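Local coordinates for B12-binding domain-containing protein (Kitasatospora setae, PDB 6WTE) that binds cobalamin and a [4Fe-4S] cluster and probably transfers methyl groups as a radical S-adenosylmethionine methylase that works by non-radical catalysis, at residues H14-P19 against L41-D46; C51-F56 against I90-R95. One frame throughout, in Å; residues are numbered along the deposited sequence.

Contact 1. Residues H14-P19 against L41-D46; sequences HPPIAP and LTFRRD
His14 and Thr42 join two loops of the Rossmann-like, cobalamin-binding domain, each following a parallel strand (4-9 and 35-40) and preceding a helix. The polar link is a single direct hydrogen bond: His14 NE2 donates to the backbone carbonyl Thr42 O over 2.9 Å, nearly straight at 171°. The acceptor lies in the plane of the imidazole, whereas the donor stands above the carbonyl plane. A second, indirect link runs through a water that donates both to Ile17 O, at 2.8 Å, and to Thr42 OG1. That hydroxyl is also bonded to Asn11 O and Asp40 OD1, so several partners gather on this one oxygen.

The second interaction of the histidine is a stack. The Arg45 guanidinium lies flat on one imidazole face, centres 3.6 Å apart and planes 15° from parallel. His14 CG lies anti to the carbonyl carbon (chi1 -70°), on the side of the backbone N. The ring beyond it uses its edge for the bond to Thr42 O and a face for the stack. Any positive charge on the ring would probably be disfavoured by the guanidinium above it.

Apolar contacts continue the seam. Pro16 CB touches Thr42 CG2 at 3.7 Å, and the proline and Phe43 side chains cross at about a right angle, with Tyr212 of helix 209-214 packing on both. Cobalamin touches Pro15 and Ile17 of the same loop. The nearest approach of the proline to the phenylalanine is Pro16 CB to Phe43 CE1, 3.9 Å.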
loop_
_atom_site.group_PDB
_atom_site.type_symbol
_atom_site.label_atom_id
_atom_site.label_comp_id
_atom_site.label_asym_id
_atom_site.label_seq_id
_atom_site.Cartn_x
_atom_site.Cartn_y
_atom_site.Cartn_z
ATOM N N HIS A 14 -3.092 1.234 14.222
ATOM C CA HIS A 14 -4.402 1.852 14.333
ATOM C C HIS A 14 -4.320 3.295 13.842
ATOM O O HIS A 14 -3.297 3.957 14.033
ATOM C CB HIS A 14 -4.932 1.823 15.771
ATOM C CG HIS A 14 -5.310 0.455 16.249
ATOM N ND1 HIS A 14 -6.413 0.223 17.041
ATOM C CD2 HIS A 14 -4.729 -0.752 16.049
ATOM C CE1 HIS A 14 -6.498 -1.068 17.309
ATOM N NE2 HIS A 14 -5.487 -1.682 16.720
ATOM N N PRO A 15 -5.380 3.820 13.204
ATOM C CA PRO A 15 -6.683 3.196 12.931
ATOM C C PRO A 15 -6.580 1.942 12.066
ATOM O O PRO A 15 -5.770 1.891 11.141
ATOM C CB PRO A 15 -7.463 4.301 12.208
ATOM C CG PRO A 15 -6.436 5.252 11.712
ATOM C CD PRO A 15 -5.322 5.204 12.701
ATOM N N PRO A 16 -7.391 0.939 12.387
ATOM C CA PRO A 16 -7.182 -0.396 11.818
ATOM C C PRO A 16 -7.752 -0.530 10.416
ATOM O O PRO A 16 -8.821 -0.002 10.099
ATOM C CB PRO A 16 -7.919 -1.309 12.804
ATOM C CG PRO A 16 -9.029 -0.445 13.321
ATOM C CD PRO A 16 -8.472 0.957 13.389
ATOM N N ILE A 17 -7.020 -1.260 9.577
ATOM C CA ILE A 17 -7.406 -1.533 8.198
ATOM C C ILE A 17 -7.493 -3.042 8.031
ATOM O O ILE A 17 -6.521 -3.753 8.316
ATOM C CB ILE A 17 -6.397 -0.936 7.199
ATOM C CG1 ILE A 17 -6.435 0.596 7.247
ATOM C CG2 ILE A 17 -6.637 -1.487 5.800
ATOM C CD1 ILE A 17 -7.817 1.182 7.019
ATOM N N ALA A 18 -8.643 -3.526 7.568
ATOM C CA ALA A 18 -8.847 -4.964 7.447
ATOM C C ALA A 18 -7.781 -5.575 6.539
ATOM O O ALA A 18 -7.456 -5.007 5.489
ATOM C CB ALA A 18 -10.239 -5.271 6.891
ATOM N N PRO A 19 -7.191 -6.711 6.927
ATOM C CA PRO A 19 -6.202 -7.409 6.070
ATOM C C PRO A 19 -6.873 -8.159 4.922
ATOM O O PRO A 19 -7.046 -9.382 4.925
ATOM C CB PRO A 19 -5.515 -8.357 7.055
ATOM C CG PRO A 19 -6.577 -8.648 8.065
ATOM C CD PRO A 19 -7.346 -7.362 8.238
ATOM N N LEU A 41 -4.142 -10.161 14.869
ATOM C CA LEU A 41 -3.553 -9.564 16.060
ATOM C C LEU A 41 -3.810 -8.069 16.169
ATOM O O LEU A 41 -3.424 -7.464 17.178
ATOM C CB LEU A 41 -2.041 -9.831 16.085
ATOM C CG LEU A 41 -1.636 -11.304 15.984
ATOM C CD1 LEU A 41 -0.119 -11.468 16.008
ATOM C CD2 LEU A 41 -2.278 -12.125 17.095
ATOM N N THR A 42 -4.471 -7.467 15.175
ATOM C CA THR A 42 -4.683 -6.021 15.187
ATOM C C THR A 42 -5.463 -5.581 16.421
ATOM O O THR A 42 -5.131 -4.568 17.046
ATOM C CB THR A 42 -5.406 -5.593 13.911
ATOM O OG1 THR A 42 -4.618 -5.977 12.780
ATOM C CG2 THR A 42 -5.637 -4.073 13.881
ATOM N N PHE A 43 -6.493 -6.336 16.797
ATOM C CA PHE A 43 -7.279 -6.019 17.980
ATOM C C PHE A 43 -6.765 -6.734 19.224
ATOM O O PHE A 43 -7.472 -6.797 20.236
ATOM C CB PHE A 43 -8.754 -6.360 17.738
ATOM C CG PHE A 43 -9.286 -5.858 16.420
ATOM C CD1 PHE A 43 -9.306 -4.506 16.131
ATOM C CD2 PHE A 43 -9.768 -6.745 15.471
ATOM C CE1 PHE A 43 -9.795 -4.040 14.911
ATOM C CE2 PHE A 43 -10.262 -6.289 14.258
ATOM C CZ PHE A 43 -10.274 -4.935 13.977
ATOM N N ARG A 44 -5.546 -7.269 19.174
ATOM C CA ARG A 44 -4.893 -7.889 20.320
ATOM C C ARG A 44 -3.485 -7.332 20.493
ATOM O O ARG A 44 -2.561 -8.044 20.900
ATOM C CB ARG A 44 -4.859 -9.409 20.168
ATOM C CG ARG A 44 -6.228 -10.063 20.004
ATOM C CD ARG A 44 -7.024 -10.051 21.303
ATOM N NE ARG A 44 -6.341 -10.761 22.383
ATOM C CZ ARG A 44 -6.515 -12.052 22.653
ATOM N NH1 ARG A 44 -7.347 -12.779 21.919
ATOM N NH2 ARG A 44 -5.853 -12.622 23.653
ATOM N N ARG A 45 -3.310 -6.036 20.200
ATOM C CA ARG A 45 -1.981 -5.427 20.216
ATOM C C ARG A 45 -1.298 -5.592 21.562
ATOM O O ARG A 45 -0.076 -5.769 21.631
ATOM C CB ARG A 45 -2.069 -3.936 19.888
ATOM C CG ARG A 45 -2.592 -3.608 18.528
ATOM C CD ARG A 45 -2.309 -2.151 18.184
ATOM N NE ARG A 45 -3.054 -1.190 18.996
ATOM C CZ ARG A 45 -2.912 0.129 18.897
ATOM N NH1 ARG A 45 -3.625 0.940 19.665
ATOM N NH2 ARG A 45 -2.048 0.641 18.027
ATOM N N ASP A 46 -2.061 -5.499 22.641
ATOM C CA ASP A 46 -1.489 -5.461 23.973
ATOM C C ASP A 46 -1.287 -6.843 24.576
ATOM O O ASP A 46 -0.698 -6.944 25.658
ATOM C CB ASP A 46 -2.374 -4.604 24.884
ATOM C CG ASP A 46 -2.753 -3.277 24.240
ATOM O OD1 ASP A 46 -1.885 -2.663 23.579
ATOM O OD2 ASP A 46 -3.920 -2.854 24.380
HETATM O O HOH W 1 -4.905 -4.813 10.293
#

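Contact 2. Residues C51-F56 against I90-R95; sequences CLHEYF and ITEIRR
The side chains of His53 and Glu92 cross at about a right angle where helices 48-58 and 83-96 run side by side, their local axes 10.3 Å apart and inclined at -28°. His53 NE2 donates to Glu92 OE2 over 2.8 Å. The oxygen lies in the imidazole plane, yet the nitrogen meets it from above the carboxylate, the two flat groups being turned 65° apart. A bend at chi2 of Glu92 (66°) folds CD away from an extended course; Arg95 NH1 adds only a long charge contact to Glu92 OE1.

Beneath this polar pair, Leu52 CD1 reaches both neighbours on the facing helix, meeting Glu92 CG at 3.8 Å and Ile93 CG1 at 4.0 Å. Leucine and isoleucine cross at about a right angle. Phe56 comes obliquely, its CZ 4.1 Å from Ile93 CG2. An alanine in place of Glu92 would probably leave His53 NE2 without this acceptor and open a gap beside Leu52 CD1.

These are neighbouring helices of the Rossmann-like alpha/beta fold, packed on one face of the parallel part of its mixed sheet: Leu52 also rests on Leu39 of strand 35-40, Phe56 on Leu6 and Ile93 on Val8 of strand 4-9, while Leu96 of helix 83-96 touches Leu52, His53 and Phe56.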
loop_
_atom_site.group_PDB
_atom_site.type_symbol
_atom_site.label_atom_id
_atom_site.label_comp_id
_atom_site.label_asym_id
_atom_site.label_seq_id
_atom_site.Cartn_x
_atom_site.Cartn_y
_atom_site.Cartn_z
ATOM N N CYS A 51 -2.703 -14.431 22.592
ATOM C CA CYS A 51 -3.489 -14.953 21.482
ATOM C C CYS A 51 -2.772 -16.116 20.802
ATOM O O CYS A 51 -3.381 -17.157 20.523
ATOM C CB CYS A 51 -3.782 -13.834 20.483
ATOM S SG CYS A 51 -4.707 -14.376 19.043
ATOM N N LEU A 52 -1.469 -15.962 20.540
ATOM C CA LEU A 52 -0.698 -17.035 19.913
ATOM C C LEU A 52 -0.605 -18.261 20.811
ATOM O O LEU A 52 -0.744 -19.397 20.339
ATOM C CB LEU A 52 0.706 -16.544 19.570
ATOM C CG LEU A 52 0.884 -15.473 18.493
ATOM C CD1 LEU A 52 2.371 -15.223 18.307
ATOM C CD2 LEU A 52 0.240 -15.901 17.188
ATOM N N HIS A 53 -0.337 -18.052 22.101
ATOM C CA HIS A 53 -0.214 -19.174 23.027
ATOM C C HIS A 53 -1.486 -20.007 23.061
ATOM O O HIS A 53 -1.426 -21.242 23.032
ATOM C CB HIS A 53 0.124 -18.660 24.422
ATOM C CG HIS A 53 1.461 -17.996 24.504
ATOM N ND1 HIS A 53 1.810 -17.148 25.531
ATOM C CD2 HIS A 53 2.533 -18.051 23.679
ATOM C CE1 HIS A 53 3.043 -16.715 25.341
ATOM N NE2 HIS A 53 3.503 -17.244 24.222
ATOM N N GLU A 54 -2.647 -19.350 23.108
ATOM C CA GLU A 54 -3.907 -20.084 23.082
ATOM C C GLU A 54 -4.044 -20.883 21.793
ATOM O O GLU A 54 -4.379 -22.072 21.825
ATOM C CB GLU A 54 -5.088 -19.125 23.253
ATOM C CG GLU A 54 -5.102 -18.372 24.572
ATOM C CD GLU A 54 -6.123 -17.243 24.596
ATOM O OE1 GLU A 54 -6.435 -16.689 23.517
ATOM O OE2 GLU A 54 -6.612 -16.905 25.695
ATOM N N TYR A 55 -3.764 -20.256 20.645
ATOM C CA TYR A 55 -4.041 -20.917 19.372
ATOM C C TYR A 55 -3.204 -22.180 19.204
ATOM O O TYR A 55 -3.735 -23.251 18.890
ATOM C CB TYR A 55 -3.814 -19.966 18.194
ATOM C CG TYR A 55 -4.139 -20.645 16.880
ATOM C CD1 TYR A 55 -5.443 -20.681 16.403
ATOM C CD2 TYR A 55 -3.154 -21.293 16.145
ATOM C CE1 TYR A 55 -5.753 -21.329 15.220
ATOM C CE2 TYR A 55 -3.456 -21.943 14.966
ATOM C CZ TYR A 55 -4.752 -21.959 14.507
ATOM O OH TYR A 55 -5.048 -22.606 13.329
ATOM N N PHE A 56 -1.885 -22.074 19.387
ATOM C CA PHE A 56 -1.010 -23.199 19.074
ATOM C C PHE A 56 -1.085 -24.323 20.100
ATOM O O PHE A 56 -0.658 -25.444 19.806
ATOM C CB PHE A 56 0.426 -22.715 18.910
ATOM C CG PHE A 56 0.676 -22.065 17.587
ATOM C CD1 PHE A 56 0.737 -22.833 16.433
ATOM C CD2 PHE A 56 0.822 -20.696 17.483
ATOM C CE1 PHE A 56 0.951 -22.247 15.208
ATOM C CE2 PHE A 56 1.041 -20.108 16.258
ATOM C CZ PHE A 56 1.105 -20.886 15.121
ATOM N N ILE A 90 6.829 -13.261 14.373
ATOM C CA ILE A 90 7.225 -14.494 13.692
ATOM C C ILE A 90 8.129 -15.340 14.584
ATOM O O ILE A 90 8.027 -16.573 14.602
ATOM C CB ILE A 90 7.893 -14.163 12.347
ATOM C CG1 ILE A 90 6.844 -13.601 11.377
ATOM C CG2 ILE A 90 8.595 -15.401 11.786
ATOM C CD1 ILE A 90 7.424 -13.013 10.099
ATOM N N THR A 91 9.019 -14.698 15.342
ATOM C CA THR A 91 9.900 -15.454 16.226
ATOM C C THR A 91 9.104 -16.204 17.287
ATOM O O THR A 91 9.413 -17.359 17.604
ATOM C CB THR A 91 10.930 -14.522 16.870
ATOM O OG1 THR A 91 11.794 -14.003 15.856
ATOM C CG2 THR A 91 11.763 -15.264 17.902
ATOM N N GLU A 92 8.061 -15.570 17.834
ATOM C CA GLU A 92 7.208 -16.265 18.794
ATOM C C GLU A 92 6.462 -17.422 18.138
ATOM O O GLU A 92 6.332 -18.501 18.733
ATOM C CB GLU A 92 6.233 -15.279 19.439
ATOM C CG GLU A 92 5.396 -15.881 20.560
ATOM C CD GLU A 92 6.222 -16.289 21.773
ATOM O OE1 GLU A 92 7.316 -15.726 21.983
ATOM O OE2 GLU A 92 5.770 -17.181 22.519
ATOM N N ILE A 93 5.965 -17.222 16.914
ATOM C CA ILE A 93 5.294 -18.302 16.193
ATOM C C ILE A 93 6.205 -19.520 16.095
ATOM O O ILE A 93 5.791 -20.652 16.374
ATOM C CB ILE A 93 4.844 -17.826 14.801
ATOM C CG1 ILE A 93 3.615 -16.918 14.908
ATOM C CG2 ILE A 93 4.539 -19.018 13.910
ATOM C CD1 ILE A 93 3.278 -16.186 13.603
ATOM N N ARG A 94 7.464 -19.303 15.706
ATOM C CA ARG A 94 8.387 -20.411 15.494
ATOM C C ARG A 94 8.793 -21.088 16.796
ATOM O O ARG A 94 9.289 -22.217 16.758
ATOM C CB ARG A 94 9.620 -19.926 14.731
ATOM C CG ARG A 94 9.266 -19.418 13.339
ATOM C CD ARG A 94 10.479 -18.966 12.551
ATOM N NE ARG A 94 11.350 -20.078 12.175
ATOM C CZ ARG A 94 11.104 -20.900 11.158
ATOM N NH1 ARG A 94 10.005 -20.748 10.427
ATOM N NH2 ARG A 94 11.951 -21.878 10.872
ATOM N N ARG A 95 8.607 -20.424 17.939
ATOM C CA ARG A 95 8.789 -21.097 19.221
ATOM C C ARG A 95 7.649 -22.054 19.534
ATOM O O ARG A 95 7.830 -22.966 20.350
ATOM C CB ARG A 95 8.926 -20.075 20.358
ATOM C CG ARG A 95 10.223 -19.271 20.320
ATOM C CD ARG A 95 10.466 -18.526 21.631
ATOM N NE ARG A 95 11.449 -17.453 21.475
ATOM C CZ ARG A 95 11.549 -16.398 22.280
ATOM N NH1 ARG A 95 10.719 -16.261 23.306
ATOM N NH2 ARG A 95 12.476 -15.475 22.057
#

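Overall arrangement
From the N terminus, strand 4-9 leads into the loop 14-19; the chain then passes through helix 20-31 and strand 35-40 before 41-46 returns to that loop and closes contact 1. Helix 48-58 follows almost at once and opens contact 2, which closes after strand 63-67 when helix 83-96 comes alongside. The two closures are therefore in series, neither nested nor crossed, and their centres lie about 17 Å apart. They meet where Leu41 CD2 packs on Cys51 SG at 3.8 Å. Contact 1 ties loops beside the cobalamin pocket, contact 2 joins helices over the sheet, and all four segments belong to the B12-binding region of the chain.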